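Local coordinates for protein HTH-type transcriptional repressor MdtR (Bacillus subtilis, PDB 1S3J) that represses the multidrug resistance operon mdtRP by binding directly to its promoter region, at residues A[50-54]-A[55-59]. Residues are numbered along the deposited sequence; the frame is centred on the assembly and turned at random.
Sequences GSLKV and SEIAE
Glu56 reaches back from the first turn of helix 54-61 to the end of strand 51-53. Glu56 OE1 accepts the backbone N-H of Lys53, with Lys53 N at 2.8 Å, a nearly straight bond of 162°. The carboxylate uses the anti lone pair of OE1, the one away from OE2. Glu56 CG lies beside its own backbone N (chi1 -74°), which turns the chain back toward the strand. Glu56 OE1 also rests against Leu52, 3.4 Å from Leu52 CD2, and the two side chains cross at about a right angle.

Lys53 is the N-cap residue. Lys53 O accepts Ile57 N at 3.3 Å and, more weakly, Glu56 N at 3.2 Å. One residue on, Val54 O accepts Ala58 N at 3.0 Å. No loop separates strand from helix, and the chain turns by 82° between the short axes.

The tight side is apolar. Leu52 CD1 meets Ile57 CG1 at 4.0 Å in the angle between strand and helix. Both residues are buried. Helix 37-49 packs on them through Ser45 and Leu46 at Leu52 and through Val42 at Ile57. Val68 of helix 65-77 touches Val54, Ile57 and Ala58.

The outer side is looser. The aliphatic part of Lys53 passes the Glu56 carboxylate at a slant, with Lys53 CG 3.6 Å from Glu56 OE1. Beyond it the extended chain leads away, and Lys53 NZ stays 5.2 Å from Glu56 OE2, so no salt bridge closes. Exposed Ser55 brings its OG near Lys53 CB.

The Glu56 bond to the N-cap N-H is one half of a capping box; lysine supplies no side-chain acceptor for the other half. Strand 51-53 pairs with strand 93-97 in the three-stranded sheet and leads into the first helix of the predicted helix-turn-helix, as in the winged-helix fold of MarR regulators.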
ATOM      1  N   GLY A  50       8.677  23.347   4.286  1.00 46.25           N
ATOM      2  CA  GLY A  50       9.962  24.018   4.433  1.00 46.17           C
ATOM      3  C   GLY A  50      10.842  23.476   5.559  1.00 46.02           C
ATOM      4  O   GLY A  50      11.947  22.961   5.335  1.00 46.08           O
ATOM      5  N   SER A  51      10.356  23.629   6.780  1.00 45.54           N
ATOM      6  CA  SER A  51      11.020  23.117   7.961  1.00 45.60           C
ATOM      7  C   SER A  51      10.013  22.435   8.878  1.00 44.82           C
ATOM      8  O   SER A  51       8.871  22.887   8.999  1.00 45.30           O
ATOM      9  CB  SER A  51      11.687  24.272   8.707  1.00 45.81           C
ATOM     10  OG  SER A  51      12.422  23.792   9.808  1.00 47.12           O
ATOM     11  N   LEU A  52      10.436  21.351   9.523  1.00 43.76           N
ATOM     12  CA  LEU A  52       9.630  20.704  10.558  1.00 43.08           C
ATOM     13  C   LEU A  52      10.501  20.222  11.708  1.00 42.58           C
ATOM     14  O   LEU A  52      11.635  19.826  11.506  1.00 42.39           O
ATOM     15  CB  LEU A  52       8.862  19.518   9.977  1.00 42.97           C
ATOM     16  CG  LEU A  52       7.756  19.840   8.962  1.00 43.23           C
ATOM     17  CD1 LEU A  52       7.209  18.578   8.323  1.00 42.31           C
ATOM     18  CD2 LEU A  52       6.626  20.633   9.608  1.00 43.52           C
ATOM     19  N   LYS A  53       9.953  20.246  12.917  1.00 42.45           N
ATOM     20  CA  LYS A  53      10.603  19.641  14.059  1.00 42.65           C
ATOM     21  C   LYS A  53      10.631  18.118  13.874  1.00 41.80           C
ATOM     22  O   LYS A  53       9.814  17.563  13.135  1.00 41.60           O
ATOM     23  CB  LYS A  53       9.876  20.016  15.354  1.00 43.23           C
ATOM     24  CG  LYS A  53       9.711  21.534  15.583  1.00 44.25           C
ATOM     25  CD  LYS A  53       8.648  21.766  16.648  1.00 45.84           C
ATOM     26  CE  LYS A  53       8.713  23.142  17.244  1.00 47.26           C
ATOM     27  NZ  LYS A  53       7.454  23.400  18.020  1.00 48.91           N
ATOM     28  N   VAL A  54      11.590  17.455  14.513  1.00 40.84           N
ATOM     29  CA  VAL A  54      11.640  16.003  14.507  1.00 40.47           C
ATOM     30  C   VAL A  54      10.360  15.443  15.117  1.00 40.20           C
ATOM     31  O   VAL A  54       9.824  14.458  14.616  1.00 40.25           O
ATOM     32  CB  VAL A  54      12.847  15.437  15.283  1.00 40.17           C
ATOM     33  CG1 VAL A  54      12.662  13.928  15.534  1.00 39.85           C
ATOM     34  CG2 VAL A  54      14.102  15.673  14.513  1.00 39.96           C
ATOM     35  N   SER A  55       9.879  16.076  16.182  1.00 40.07           N
ATOM     36  CA  SER A  55       8.651  15.637  16.858  1.00 40.86           C
ATOM     37  C   SER A  55       7.394  15.790  15.999  1.00 41.52           C
ATOM     38  O   SER A  55       6.395  15.084  16.217  1.00 42.14           O
ATOM     39  CB  SER A  55       8.462  16.395  18.184  1.00 40.57           C
ATOM     40  OG  SER A  55       8.042  17.723  17.974  1.00 40.09           O
ATOM     41  N   GLU A  56       7.429  16.720  15.046  1.00 41.99           N
ATOM     42  CA  GLU A  56       6.305  16.942  14.152  1.00 43.06           C
ATOM     43  C   GLU A  56       6.221  15.812  13.132  1.00 43.56           C
ATOM     44  O   GLU A  56       5.156  15.267  12.895  1.00 43.84           O
ATOM     45  CB  GLU A  56       6.419  18.295  13.433  1.00 43.05           C
ATOM     46  CG  GLU A  56       6.113  19.501  14.317  1.00 43.80           C
ATOM     47  CD  GLU A  56       6.251  20.821  13.574  1.00 45.45           C
ATOM     48  OE1 GLU A  56       7.306  21.067  12.937  1.00 45.55           O
ATOM     49  OE2 GLU A  56       5.293  21.617  13.615  1.00 47.67           O
ATOM     50  N   ILE A  57       7.351  15.479  12.523  1.00 44.37           N
ATOM     51  CA  ILE A  57       7.418  14.363  11.574  1.00 44.86           C
ATOM     52  C   ILE A  57       7.025  13.063  12.262  1.00 45.50           C
ATOM     53  O   ILE A  57       6.260  12.285  11.713  1.00 45.36           O
ATOM     54  CB  ILE A  57       8.831  14.256  10.974  1.00 44.48           C
ATOM     55  CG1 ILE A  57       9.040  15.387   9.974  1.00 44.63           C
ATOM     56  CG2 ILE A  57       9.044  12.915  10.295  1.00 44.24           C
ATOM     57  CD1 ILE A  57      10.431  15.453   9.418  1.00 44.22           C
ATOM     58  N   ALA A  58       7.545  12.841  13.466  1.00 46.47           N
ATOM     59  CA  ALA A  58       7.231  11.637  14.218  1.00 47.58           C
ATOM     60  C   ALA A  58       5.722  11.517  14.370  1.00 48.42           C
ATOM     61  O   ALA A  58       5.160  10.458  14.151  1.00 48.66           O
ATOM     62  CB  ALA A  58       7.906  11.663  15.576  1.00 47.88           C
ATOM     63  N   GLU A  59       5.086  12.635  14.701  1.00 49.65           N
ATOM     64  CA  GLU A  59       3.642  12.722  14.912  1.00 50.34           C
ATOM     65  C   GLU A  59       2.861  12.342  13.653  1.00 50.54           C
ATOM     66  O   GLU A  59       1.975  11.492  13.713  1.00 49.91           O
ATOM     67  CB  GLU A  59       3.289  14.153  15.330  1.00 50.84           C
ATOM     68  CG  GLU A  59       2.005  14.345  16.112  1.00 52.67           C
ATOM     69  CD  GLU A  59       1.889  15.758  16.687  1.00 55.57           C
ATOM     70  OE1 GLU A  59       2.816  16.585  16.466  1.00 56.53           O
ATOM     71  OE2 GLU A  59       0.876  16.047  17.373  1.00 57.06           O
TER